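Local coordinates for uncharacterized protein (Mycobacterium tuberculosis, PDB 3KFW), which is of unknown function but, as a member of the PaaX family, probably binds DNA through a winged helix-turn-helix domain and represses transcription, at residues 27-32 with 227-232; 50-55 with 63-68; 89-94 with 129-134; 159-164 with 208-213; 186-191 with 217-222. All blocks are in the same frame, centred on the assembly; numbering follows the deposited sequence. Where two conformers were deposited one is given.

Contact 1: residues 27-32 with 227-232; sequences IQLTAD and AKRRDA
R229 NH2 is gripped by two oxygens of residues 27-32. It donates a hydrogen bond to the backbone carbonyl of L29, with L29 O 2.8 Å from R229 NH2. The bond is nearly straight, with an angle of 166° at the hydrogen, and L29 O lies in the guanidinium plane. The same nitrogen makes a salt bridge to D32 OD1 at 2.9 Å. D32 and R229 meet tip to tip. D32 OD1 comes to the guanidinium edge, near its plane, with the carboxylate plane turned 85° from it. OD1 alone carries the bridge.

L29 contributes its side chain as well. CD2 lies over one guanidinium face of R229, toward the rim and 3.7 Å above the plane. Its other methyl, CD1, packs 3.8 Å from R230 CG. The guanidinium of R230 is held by other partners: its NH2 bonds to V12 O and L14 O.

L29 O sits near the C-terminal end of helix 23-30. Carbonyls near the end of this helix would be expected to favour the positive charge of R229.

The contact joins the N-terminal PaaX-like domain to the last turns of helix 212-234, in the C-terminal domain. L29 also touches V12 of helix 5-13, T30 packs on L40 of helix 37-49, and R229 touches F33 in the loop between helices 23-30 and 37-49.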
# COMPACT_ATOMS: atom_id res chain seq x y z
N ILE A 27 -45.34 10.88 -29.83
CA ILE A 27 -45.02 10.70 -31.27
C ILE A 27 -44.52 12.03 -31.85
O ILE A 27 -43.52 12.06 -32.57
CB ILE A 27 -46.20 10.14 -32.12
CG1 ILE A 27 -46.39 8.64 -31.88
CG2 ILE A 27 -45.95 10.38 -33.60
CD1 ILE A 27 -47.85 8.12 -32.17
N GLN A 28 -45.20 13.12 -31.51
CA GLN A 28 -44.82 14.45 -31.99
C GLN A 28 -43.49 14.97 -31.45
O GLN A 28 -42.67 15.46 -32.20
CB GLN A 28 -45.95 15.44 -31.73
CG GLN A 28 -47.18 15.10 -32.55
CD GLN A 28 -48.40 15.93 -32.22
OE1 GLN A 28 -48.76 16.84 -32.97
NE2 GLN A 28 -49.08 15.60 -31.09
N LEU A 29 -43.25 14.81 -30.16
CA LEU A 29 -42.03 15.32 -29.54
C LEU A 29 -40.82 14.45 -29.83
O LEU A 29 -39.67 14.87 -29.69
CB LEU A 29 -42.23 15.41 -28.03
CG LEU A 29 -43.23 16.47 -27.55
CD1 LEU A 29 -43.99 16.11 -26.23
CD2 LEU A 29 -42.48 17.79 -27.44
N THR A 30 -41.08 13.22 -30.23
CA THR A 30 -40.04 12.22 -30.37
C THR A 30 -39.44 12.14 -31.78
O THR A 30 -38.44 11.46 -31.98
CB THR A 30 -40.60 10.84 -29.96
OG1 THR A 30 -39.53 10.00 -29.51
CG2 THR A 30 -41.34 10.15 -31.12
N ALA A 31 -40.05 12.86 -32.74
CA ALA A 31 -39.79 12.71 -34.19
C ALA A 31 -38.66 13.58 -34.77
O ALA A 31 -38.01 13.23 -35.77
CB ALA A 31 -41.08 12.94 -34.99
N ASP A 32 -38.44 14.74 -34.16
CA ASP A 32 -37.34 15.62 -34.53
C ASP A 32 -36.04 14.90 -34.15
O ASP A 32 -34.96 15.30 -34.56
CB ASP A 32 -37.45 16.94 -33.77
CG ASP A 32 -38.92 17.34 -33.47
OD1 ASP A 32 -39.75 16.52 -32.91
OD2 ASP A 32 -39.22 18.51 -33.82
N ALA A 227 -38.53 21.09 -21.87
CA ALA A 227 -39.81 21.28 -21.20
C ALA A 227 -40.71 22.23 -21.96
O ALA A 227 -41.93 22.05 -21.97
CB ALA A 227 -39.62 21.74 -19.78
N LYS A 228 -40.12 23.23 -22.61
CA LYS A 228 -40.89 24.18 -23.40
C LYS A 228 -41.55 23.56 -24.68
O LYS A 228 -42.70 23.89 -25.02
CB LYS A 228 -40.03 25.40 -23.74
CG LYS A 228 -40.76 26.49 -24.50
CD LYS A 228 -39.81 27.64 -24.81
CE LYS A 228 -40.42 28.63 -25.83
NZ LYS A 228 -39.33 29.58 -26.23
N ARG A 229 -40.84 22.66 -25.35
CA ARG A 229 -41.35 21.90 -26.51
C ARG A 229 -42.60 21.10 -26.18
O ARG A 229 -43.47 20.89 -27.03
CB ARG A 229 -40.30 20.91 -26.99
CG ARG A 229 -39.20 21.51 -27.81
CD ARG A 229 -38.21 20.46 -28.26
NE ARG A 229 -38.74 19.59 -29.32
CZ ARG A 229 -38.97 18.28 -29.21
NH1 ARG A 229 -38.72 17.63 -28.06
NH2 ARG A 229 -39.45 17.60 -30.26
N ARG A 230 -42.67 20.65 -24.93
CA ARG A 230 -43.73 19.79 -24.45
C ARG A 230 -44.94 20.59 -23.99
O ARG A 230 -46.01 20.02 -23.81
CB ARG A 230 -43.19 18.91 -23.33
CG ARG A 230 -44.12 17.88 -22.83
CD ARG A 230 -43.67 17.25 -21.53
NE ARG A 230 -43.37 18.22 -20.49
CZ ARG A 230 -42.22 18.23 -19.85
NH1 ARG A 230 -41.96 19.12 -18.91
NH2 ARG A 230 -41.30 17.32 -20.17
N ASP A 231 -44.78 21.89 -23.80
CA ASP A 231 -45.94 22.77 -23.56
C ASP A 231 -46.49 23.27 -24.87
O ASP A 231 -47.69 23.44 -25.03
CB ASP A 231 -45.58 23.97 -22.69
CG ASP A 231 -44.77 23.58 -21.47
OD1 ASP A 231 -44.93 22.44 -20.98
OD2 ASP A 231 -43.96 24.41 -21.01
N ALA A 232 -45.59 23.52 -25.82
CA ALA A 232 -45.96 23.90 -27.19
C ALA A 232 -46.96 22.89 -27.81
O ALA A 232 -48.06 23.28 -28.27
CB ALA A 232 -44.72 24.05 -28.05

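Contact 2: residues 50-55 with 63-68; sequences AGDLVR and SDRLLA
S63 carries OG anti to its backbone N (chi1 -159°), which turns the hydroxyl to G51 O, and the extended chain of R65 (chi3 179° at NE) stretches across to A50. S63 OG donates to G51 O at 2.9 Å, from above the carbonyl plane. S63 N donates to D52 O at 3.0 Å, and this bond is close to straight at 163°. R65 NH2 meets A50 O at 2.8 Å, in the carbonyl plane and on a lone pair. G51 O lies over one face of the R65 guanidinium, 3.0 Å above its plane, too poorly angled to R65 NH1 for a hydrogen bond.

L66 supplies the apolar side. Its CD2 packs 3.6 Å from D52 CB, and the two side chains cross at a slant. D52 OD2 has its salt bridge with R6 of helix 5-13. R65 is near D52 too, but only as an opposite charge, with no N-H aimed at OD1.

G51 has positive phi in a Schellman motif that closes helix 37-49, and S63 is the N-cap of helix 64-77. Between them, strands 53-56 and 59-62 form a hairpin, consistent with the wing of a winged helix-turn-helix domain.

Three successive carbonyls, of A50, G51 and D52, are thus met by donors from one helix start. The charge of R65 probably also complements the partial negative charge at the end of helix 37-49.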
# COMPACT_ATOMS: atom_id res chain seq x y z
N ALA A 50 -41.22 -2.94 -17.93
CA ALA A 50 -39.98 -3.03 -17.16
C ALA A 50 -40.00 -2.13 -15.90
O ALA A 50 -38.99 -2.03 -15.18
CB ALA A 50 -38.80 -2.68 -18.06
N GLY A 51 -41.14 -1.47 -15.66
CA GLY A 51 -41.32 -0.61 -14.49
C GLY A 51 -40.81 0.83 -14.60
O GLY A 51 -40.60 1.50 -13.58
N ASP A 52 -40.63 1.32 -15.83
CA ASP A 52 -40.02 2.63 -16.03
C ASP A 52 -41.05 3.75 -16.24
O ASP A 52 -40.87 4.89 -15.79
CB ASP A 52 -39.01 2.57 -17.18
CG ASP A 52 -37.79 1.67 -16.85
OD1 ASP A 52 -37.24 1.81 -15.73
OD2 ASP A 52 -37.38 0.84 -17.72
N LEU A 53 -42.13 3.39 -16.92
CA LEU A 53 -43.27 4.25 -17.07
C LEU A 53 -44.49 3.57 -16.50
O LEU A 53 -44.55 2.33 -16.40
CB LEU A 53 -43.53 4.56 -18.54
CG LEU A 53 -42.50 5.35 -19.34
CD1 LEU A 53 -42.88 5.30 -20.80
CD2 LEU A 53 -42.32 6.82 -18.86
N VAL A 54 -45.48 4.38 -16.18
CA VAL A 54 -46.78 3.90 -15.84
C VAL A 54 -47.74 4.43 -16.94
O VAL A 54 -47.53 5.54 -17.45
CB VAL A 54 -47.15 4.40 -14.40
CG1 VAL A 54 -46.36 3.64 -13.36
CG2 VAL A 54 -46.82 5.91 -14.22
N ARG A 55 -48.75 3.65 -17.34
CA ARG A 55 -49.75 4.14 -18.30
C ARG A 55 -51.17 4.27 -17.73
O ARG A 55 -51.57 3.57 -16.80
CB ARG A 55 -49.75 3.33 -19.61
CG ARG A 55 -50.36 1.95 -19.58
CD ARG A 55 -50.34 1.35 -20.99
NE ARG A 55 -50.64 -0.10 -21.03
CZ ARG A 55 -50.76 -0.90 -19.95
NH1 ARG A 55 -50.58 -0.39 -18.74
NH2 ARG A 55 -51.04 -2.20 -20.07
N SER A 63 -42.58 6.44 -13.87
CA SER A 63 -42.65 5.63 -12.65
C SER A 63 -42.13 6.34 -11.41
O SER A 63 -41.14 7.09 -11.48
CB SER A 63 -41.73 4.44 -12.83
OG SER A 63 -42.11 3.42 -11.94
N ASP A 64 -42.72 6.02 -10.25
CA ASP A 64 -42.24 6.57 -8.98
C ASP A 64 -40.76 6.26 -8.68
O ASP A 64 -40.04 7.13 -8.19
CB ASP A 64 -43.16 6.23 -7.81
CG ASP A 64 -44.33 7.23 -7.66
OD1 ASP A 64 -44.08 8.47 -7.69
OD2 ASP A 64 -45.51 6.78 -7.51
N ARG A 65 -40.31 5.05 -9.03
CA ARG A 65 -38.89 4.69 -8.87
C ARG A 65 -37.92 5.29 -9.92
O ARG A 65 -36.73 5.47 -9.64
CB ARG A 65 -38.69 3.17 -8.67
CG ARG A 65 -38.21 2.37 -9.90
CD ARG A 65 -38.25 0.84 -9.63
NE ARG A 65 -37.82 0.06 -10.79
CZ ARG A 65 -38.62 -0.61 -11.62
NH1 ARG A 65 -39.94 -0.64 -11.43
NH2 ARG A 65 -38.09 -1.27 -12.65
N LEU A 66 -38.41 5.61 -11.12
CA LEU A 66 -37.61 6.40 -12.07
C LEU A 66 -37.53 7.86 -11.66
O LEU A 66 -36.48 8.50 -11.81
CB LEU A 66 -38.08 6.27 -13.50
CG LEU A 66 -37.00 5.59 -14.31
CD1 LEU A 66 -36.55 4.21 -13.72
CD2 LEU A 66 -37.41 5.46 -15.76
N LEU A 67 -38.65 8.34 -11.11
CA LEU A 67 -38.77 9.69 -10.61
C LEU A 67 -37.82 10.00 -9.42
O LEU A 67 -37.15 11.04 -9.42
CB LEU A 67 -40.23 9.95 -10.22
CG LEU A 67 -40.55 11.41 -9.99
CD1 LEU A 67 -40.58 12.14 -11.32
CD2 LEU A 67 -41.88 11.58 -9.19
N ALA A 68 -37.80 9.09 -8.44
CA ALA A 68 -36.85 9.12 -7.32
C ALA A 68 -35.41 8.95 -7.77
O ALA A 68 -34.52 9.50 -7.13
CB ALA A 68 -37.22 8.07 -6.25

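Contact 3: residues 89-94 with 129-134; sequences HMLIVT and LDLDLE
L129 meets H89 through its backbone. L129 O lies at the edge of the imidazole, near the ring plane and 3.4 Å from H89 CE1, without a hydrogen bond. D130 comes next, at the centre of an inverse gamma turn. The weak bond from L131 N back to L129 O belongs to this turn. The CB of D130 points away from strand 88-93, and its OD2 makes a long, weak ion pair with R82.

The turn brings L131 over the ring of H89. L131 CB comes within 3.4 Å of H89 ND1. Its CD2 sits over the centre of the ring, 4.2 Å from the centroid of H89 and only 12° off the normal, a CH-pi contact. The other methyl of L131, CD1, meets L91 CD1 at 4.2 Å.

Strand 88-93 is an inner strand of the antiparallel sheet in the Cas2-like domain. Strand order 2-3-1-4 matches a ferredoxin-like sheet. In that fold a helix usually links the third and fourth strands; here residues 129-134 run through this link without regular structure. H89 and L91 face this segment, and L91 also touches M110 of helix 100-112. The alternate residue M90, a selenomethionine, points away and packs on M90 of the second subunit.

D132 offers its carbonyl oxygen to K113 NZ. At L133 the contact turns purely apolar. L133 CD1 lies 4.1 Å from L91 CD2, and the two side chains lie alongside, running opposite ways. L133 touches A138 of the same connection as well.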
# COMPACT_ATOMS: atom_id res chain seq x y z
N HIS A 89 -12.68 15.87 5.08
CA HIS A 89 -13.03 14.52 5.46
C HIS A 89 -11.93 13.59 5.01
O HIS A 89 -11.44 13.72 3.89
CB HIS A 89 -14.37 14.10 4.83
CG HIS A 89 -15.56 14.71 5.51
ND1 HIS A 89 -16.76 14.94 4.87
CD2 HIS A 89 -15.71 15.14 6.79
CE1 HIS A 89 -17.61 15.46 5.73
NE2 HIS A 89 -17.00 15.59 6.90
N MSE A 90 -11.56 12.64 5.86
CA MSE A 90 -10.51 11.68 5.52
C MSE A 90 -10.90 10.26 5.82
O MSE A 90 -11.28 9.90 6.92
CB MSE A 90 -9.25 12.01 6.27
CG MSE A 90 -8.01 11.52 5.57
SE MSE A 90 -6.41 12.25 6.44
CE MSE A 90 -6.14 10.55 7.32
N LEU A 91 -10.80 9.42 4.82
CA LEU A 91 -11.13 8.06 5.02
C LEU A 91 -9.89 7.22 4.70
O LEU A 91 -9.41 7.25 3.60
CB LEU A 91 -12.33 7.70 4.14
CG LEU A 91 -13.67 8.39 4.38
CD1 LEU A 91 -14.66 8.00 3.22
CD2 LEU A 91 -14.26 8.04 5.71
N ILE A 92 -9.40 6.50 5.71
CA ILE A 92 -8.25 5.62 5.67
C ILE A 92 -8.75 4.18 5.60
O ILE A 92 -9.44 3.73 6.50
CB ILE A 92 -7.43 5.74 7.02
CG1 ILE A 92 -7.08 7.18 7.34
CG2 ILE A 92 -6.13 4.89 7.00
CD1 ILE A 92 -6.37 7.82 6.23
N VAL A 93 -8.40 3.44 4.55
CA VAL A 93 -8.87 2.07 4.53
C VAL A 93 -7.99 1.18 5.40
O VAL A 93 -6.77 1.22 5.27
CB VAL A 93 -9.22 1.53 3.09
CG1 VAL A 93 -8.96 2.57 2.00
CG2 VAL A 93 -8.57 0.15 2.80
N THR A 94 -8.61 0.44 6.32
CA THR A 94 -7.87 -0.31 7.33
C THR A 94 -8.09 -1.79 7.15
O THR A 94 -7.63 -2.60 7.93
CB THR A 94 -8.25 0.09 8.78
OG1 THR A 94 -9.67 0.06 8.93
CG2 THR A 94 -7.69 1.50 9.14
N LEU A 129 -19.38 18.93 1.47
CA LEU A 129 -20.43 17.90 1.35
C LEU A 129 -20.60 17.17 2.68
O LEU A 129 -19.60 16.89 3.36
CB LEU A 129 -20.04 16.85 0.30
CG LEU A 129 -19.92 17.22 -1.18
CD1 LEU A 129 -19.66 15.96 -2.01
CD2 LEU A 129 -21.19 17.98 -1.65
N ASP A 130 -21.86 16.88 3.03
CA ASP A 130 -22.28 16.10 4.22
C ASP A 130 -22.03 14.58 4.09
O ASP A 130 -23.00 13.80 3.84
CB ASP A 130 -23.80 16.26 4.42
CG ASP A 130 -24.18 17.40 5.36
OD1 ASP A 130 -25.32 17.89 5.24
OD2 ASP A 130 -23.37 17.79 6.23
N LEU A 131 -20.79 14.13 4.30
CA LEU A 131 -20.47 12.70 4.29
C LEU A 131 -21.40 11.86 5.17
O LEU A 131 -21.50 12.05 6.38
CB LEU A 131 -19.02 12.45 4.75
CG LEU A 131 -18.62 11.02 5.18
CD1 LEU A 131 -18.16 10.16 4.00
CD2 LEU A 131 -17.57 11.06 6.29
N ASP A 132 -22.10 10.92 4.56
CA ASP A 132 -22.70 9.90 5.35
C ASP A 132 -22.07 8.60 4.90
O ASP A 132 -22.06 8.30 3.70
CB ASP A 132 -24.21 9.88 5.20
CG ASP A 132 -24.92 9.46 6.48
OD1 ASP A 132 -24.54 8.41 7.05
OD2 ASP A 132 -25.85 10.18 6.92
N LEU A 133 -21.51 7.85 5.84
CA LEU A 133 -20.90 6.57 5.50
C LEU A 133 -21.95 5.51 5.19
O LEU A 133 -22.83 5.27 6.01
CB LEU A 133 -19.95 6.13 6.62
CG LEU A 133 -18.53 6.63 6.35
CD1 LEU A 133 -17.66 6.69 7.64
CD2 LEU A 133 -17.92 5.76 5.25
N GLU A 134 -21.85 4.88 4.01
CA GLU A 134 -22.93 4.02 3.47
C GLU A 134 -23.16 2.68 4.21
O GLU A 134 -23.14 1.60 3.62
CB GLU A 134 -22.86 3.90 1.92
CG GLU A 134 -21.75 3.00 1.32
CD GLU A 134 -22.28 1.79 0.51
OE1 GLU A 134 -22.89 0.86 1.10
OE2 GLU A 134 -22.06 1.77 -0.73

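Contact 4: residues 159-164 with 208-213; sequences WDLSGW and ADWPGA
W164 and W210 form an offset stack where the first turn of helix 161-177 meets the start of helix 212-234. Their six-membered rings have centroids 4.5 Å apart and planes only 6° from parallel. The overlap is toward the rims: W210 CH2 is 3.5 Å from W164 CE3. In both residues CG is anti to the backbone N (chi1 -169° for W164), which sends the two indoles out from their backbones to where they overlap.

P211 supports the same stack. Its CG packs 3.7 Å from W164 CZ3, and its CD lies over the face of W210 that W164 also covers. L161 reaches the far end of the W210 ring, with CD2 3.8 Å from W210 CZ3, and the two side chains cross at about a right angle. G212 N lies near the ring plane of W164, at its edge.

D160 caps helix 161-177: its OD1 accepts from G163 N at 2.9 Å. P211 stands at the N-cap position of helix 212-234. The polar edge of W164 is used too, as NE1 bonds to T197 OG1.

The stack joins the first turn of helix 161-177 to the residues leading into helix 212-234. H194 of helix 181-195 stacks on W164, and P211 packs on T165 and H169 of helix 161-177. D160 OD2 makes a salt bridge to R101 of the third subunit.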
# COMPACT_ATOMS: atom_id res chain seq x y z
N TRP A 159 -7.31 15.51 -7.43
CA TRP A 159 -7.99 15.42 -8.75
C TRP A 159 -7.17 16.08 -9.88
O TRP A 159 -6.36 17.00 -9.61
CB TRP A 159 -9.32 16.13 -8.67
CG TRP A 159 -10.22 15.58 -7.63
CD1 TRP A 159 -11.09 14.49 -7.76
CD2 TRP A 159 -10.40 16.10 -6.31
NE1 TRP A 159 -11.79 14.32 -6.57
CE2 TRP A 159 -11.39 15.27 -5.67
CE3 TRP A 159 -9.87 17.18 -5.61
CZ2 TRP A 159 -11.82 15.50 -4.35
CZ3 TRP A 159 -10.31 17.42 -4.29
CH2 TRP A 159 -11.26 16.56 -3.68
N ASP A 160 -7.39 15.62 -11.10
CA ASP A 160 -6.82 16.20 -12.27
C ASP A 160 -7.65 17.44 -12.59
O ASP A 160 -8.56 17.39 -13.38
CB ASP A 160 -6.87 15.20 -13.44
CG ASP A 160 -6.29 15.77 -14.77
OD1 ASP A 160 -5.77 16.90 -14.78
OD2 ASP A 160 -6.39 15.11 -15.82
N LEU A 161 -7.35 18.56 -11.97
CA LEU A 161 -8.18 19.73 -12.14
C LEU A 161 -8.05 20.40 -13.49
O LEU A 161 -9.06 20.88 -14.01
CB LEU A 161 -7.84 20.76 -11.10
CG LEU A 161 -8.10 20.34 -9.68
CD1 LEU A 161 -7.55 21.43 -8.75
CD2 LEU A 161 -9.59 20.08 -9.44
N SER A 162 -6.83 20.52 -14.01
CA SER A 162 -6.67 21.14 -15.35
C SER A 162 -7.33 20.26 -16.43
O SER A 162 -7.93 20.79 -17.36
CB SER A 162 -5.22 21.38 -15.67
OG SER A 162 -4.56 20.12 -15.67
N GLY A 163 -7.26 18.94 -16.29
CA GLY A 163 -7.86 18.02 -17.28
C GLY A 163 -9.37 18.04 -17.26
O GLY A 163 -10.02 17.78 -18.29
N TRP A 164 -9.95 18.31 -16.10
CA TRP A 164 -11.39 18.29 -15.97
C TRP A 164 -11.97 19.59 -16.49
O TRP A 164 -13.07 19.60 -17.03
CB TRP A 164 -11.79 18.15 -14.51
CG TRP A 164 -13.27 17.84 -14.27
CD1 TRP A 164 -13.84 16.58 -14.01
CD2 TRP A 164 -14.35 18.79 -14.18
NE1 TRP A 164 -15.22 16.73 -13.81
CE2 TRP A 164 -15.55 18.07 -13.91
CE3 TRP A 164 -14.43 20.18 -14.34
CZ2 TRP A 164 -16.78 18.69 -13.78
CZ3 TRP A 164 -15.68 20.81 -14.21
CH2 TRP A 164 -16.83 20.06 -13.93
N ALA A 208 -10.12 29.97 -11.44
CA ALA A 208 -11.06 30.90 -12.09
C ALA A 208 -11.50 30.49 -13.51
O ALA A 208 -12.47 31.03 -14.02
CB ALA A 208 -10.48 32.30 -12.12
N ASP A 209 -10.75 29.58 -14.14
CA ASP A 209 -11.20 28.98 -15.39
C ASP A 209 -12.02 27.68 -15.15
O ASP A 209 -12.21 26.91 -16.08
CB ASP A 209 -10.06 28.79 -16.41
CG ASP A 209 -8.97 27.81 -15.93
OD1 ASP A 209 -8.90 27.57 -14.69
OD2 ASP A 209 -8.20 27.29 -16.81
N TRP A 210 -12.53 27.48 -13.94
CA TRP A 210 -13.36 26.32 -13.66
C TRP A 210 -14.73 26.38 -14.44
O TRP A 210 -15.49 27.35 -14.28
CB TRP A 210 -13.61 26.25 -12.15
CG TRP A 210 -14.25 24.98 -11.74
CD1 TRP A 210 -15.57 24.80 -11.40
CD2 TRP A 210 -13.62 23.67 -11.63
NE1 TRP A 210 -15.79 23.47 -11.08
CE2 TRP A 210 -14.64 22.75 -11.22
CE3 TRP A 210 -12.32 23.19 -11.86
CZ2 TRP A 210 -14.39 21.40 -11.02
CZ3 TRP A 210 -12.06 21.84 -11.67
CH2 TRP A 210 -13.09 20.95 -11.24
N PRO A 211 -15.02 25.36 -15.30
CA PRO A 211 -16.25 25.34 -16.14
C PRO A 211 -17.56 24.80 -15.48
O PRO A 211 -18.54 24.64 -16.18
CB PRO A 211 -15.86 24.42 -17.33
CG PRO A 211 -14.90 23.43 -16.72
CD PRO A 211 -14.14 24.21 -15.60
N GLY A 212 -17.58 24.58 -14.17
CA GLY A 212 -18.75 23.99 -13.47
C GLY A 212 -20.07 24.71 -13.69
O GLY A 212 -21.06 24.10 -14.14
N ALA A 213 -20.08 26.00 -13.39
CA ALA A 213 -21.27 26.86 -13.53
C ALA A 213 -21.76 26.97 -14.99
O ALA A 213 -23.00 26.94 -15.26
CB ALA A 213 -20.99 28.23 -12.95

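Contact 5: residues 186-191 with 217-222; sequences VVAAAM and AAYHDF
A188 and F222 make the CH-pi part of this contact. A188 CB lies over one face of the F222 ring, 3.9 Å from its centroid and 21° off the normal. The nearest ring atom to A188 CB is F222 CD2, at 3.6 Å.

The rest is apolar packing. M191 is a selenomethionine with its chain extended beyond CG, where chi3 (173°) places CE. Its SE meets A218 CB at 3.7 Å, and its CE touches the same methyl. Y219 adds a looser touch, with CD2 4.4 Å from A188 CB. No hydrogen bond crosses between the two segments.

A188 and Y219 have CA atoms 5.9 Å apart, and the two segment axes approach to 9.8 Å. Their directions differ by 135°, closer to antiparallel than to parallel.

The contact lies in the C-terminal helical part, between helices 181-195 and 212-234. M191 also packs on L172 of helix 161-177, F222 touches F185 further back on helix 181-195, and Y219 reaches M77 at the end of helix 64-77.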
# COMPACT_ATOMS: atom_id res chain seq x y z
N VAL A 186 -27.18 14.79 -27.33
CA VAL A 186 -25.95 14.01 -27.09
C VAL A 186 -24.92 14.80 -26.26
O VAL A 186 -24.27 14.24 -25.37
CB VAL A 186 -25.31 13.50 -28.41
CG1 VAL A 186 -23.95 12.85 -28.15
CG2 VAL A 186 -26.27 12.56 -29.15
N VAL A 187 -24.76 16.08 -26.56
CA VAL A 187 -23.87 16.91 -25.75
C VAL A 187 -24.33 17.07 -24.29
O VAL A 187 -23.52 16.98 -23.36
CB VAL A 187 -23.68 18.28 -26.37
CG1 VAL A 187 -22.91 19.10 -25.43
CG2 VAL A 187 -22.94 18.14 -27.72
N ALA A 188 -25.61 17.30 -24.07
CA ALA A 188 -26.15 17.32 -22.71
C ALA A 188 -25.89 16.03 -21.89
O ALA A 188 -25.48 16.13 -20.72
CB ALA A 188 -27.63 17.60 -22.75
N ALA A 189 -26.18 14.85 -22.46
CA ALA A 189 -25.83 13.59 -21.81
C ALA A 189 -24.30 13.54 -21.52
O ALA A 189 -23.89 13.03 -20.48
CB ALA A 189 -26.29 12.34 -22.62
N ALA A 190 -23.46 14.09 -22.38
CA ALA A 190 -22.01 14.12 -22.03
C ALA A 190 -21.75 15.00 -20.81
O ALA A 190 -20.89 14.66 -19.95
CB ALA A 190 -21.13 14.57 -23.22
N MSE A 191 -22.48 16.11 -20.73
CA MSE A 191 -22.27 17.10 -19.67
C MSE A 191 -22.74 16.57 -18.34
O MSE A 191 -22.15 16.89 -17.30
CB MSE A 191 -23.03 18.39 -19.96
CG MSE A 191 -22.29 19.35 -20.86
SE MSE A 191 -23.43 20.89 -21.33
CE MSE A 191 -21.97 21.79 -22.21
N ALA A 217 -25.42 25.66 -16.27
CA ALA A 217 -26.29 26.58 -17.06
C ALA A 217 -26.70 26.00 -18.43
O ALA A 217 -27.87 26.09 -18.84
CB ALA A 217 -25.66 27.97 -17.22
N ALA A 218 -25.74 25.36 -19.11
CA ALA A 218 -25.96 24.80 -20.42
C ALA A 218 -26.87 23.59 -20.31
O ALA A 218 -27.73 23.38 -21.18
CB ALA A 218 -24.65 24.41 -21.04
N TYR A 219 -26.69 22.79 -19.26
CA TYR A 219 -27.59 21.67 -19.04
C TYR A 219 -28.97 22.17 -18.70
O TYR A 219 -29.95 21.66 -19.25
CB TYR A 219 -27.09 20.68 -17.96
CG TYR A 219 -28.15 19.65 -17.65
CD1 TYR A 219 -28.95 19.76 -16.51
CD2 TYR A 219 -28.39 18.57 -18.52
CE1 TYR A 219 -29.97 18.83 -16.24
CE2 TYR A 219 -29.39 17.64 -18.26
CZ TYR A 219 -30.17 17.77 -17.13
OH TYR A 219 -31.15 16.84 -16.87
N HIS A 220 -29.06 23.16 -17.80
CA HIS A 220 -30.38 23.65 -17.41
C HIS A 220 -31.08 24.39 -18.54
O HIS A 220 -32.30 24.37 -18.62
CB HIS A 220 -30.33 24.43 -16.09
CG HIS A 220 -29.97 23.58 -14.91
ND1 HIS A 220 -28.76 23.69 -14.25
CD2 HIS A 220 -30.64 22.57 -14.31
CE1 HIS A 220 -28.71 22.80 -13.28
NE2 HIS A 220 -29.84 22.10 -13.30
N ASP A 221 -30.30 24.98 -19.47
CA ASP A 221 -30.87 25.57 -20.71
C ASP A 221 -31.47 24.52 -21.65
O ASP A 221 -32.55 24.71 -22.23
CB ASP A 221 -29.86 26.43 -21.47
CG ASP A 221 -29.65 27.78 -20.81
OD1 ASP A 221 -30.46 28.13 -19.94
OD2 ASP A 221 -28.67 28.49 -21.13
N PHE A 222 -30.75 23.41 -21.79
CA PHE A 222 -31.27 22.32 -22.57
C PHE A 222 -32.51 21.70 -21.91
O PHE A 222 -33.48 21.49 -22.59
CB PHE A 222 -30.19 21.31 -22.89
CG PHE A 222 -30.72 19.97 -23.36
CD1 PHE A 222 -30.96 19.74 -24.72
CD2 PHE A 222 -30.96 18.93 -22.42
CE1 PHE A 222 -31.41 18.51 -25.15
CE2 PHE A 222 -31.45 17.67 -22.82
CZ PHE A 222 -31.67 17.45 -24.20

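From the N terminus, contact 1 opens first, and its loop closes near the C terminus, so the other four nest inside it. Contact 2 closes a short hairpin loop within the N-terminal domain. Contact 3 follows in series and ties the Cas2-like sheet to its own connecting segment. Contacts 4 and 5 come later and cross, since their segments alternate along the chain. Contacts 1, 4 and 5 all use helix 212-234, which meets helix 161-177 at its start, helix 181-195 further on and helix 23-30 near its end. Contacts 1 and 3 lie on opposite sides of the chain's centre, with centres about 43 Å apart.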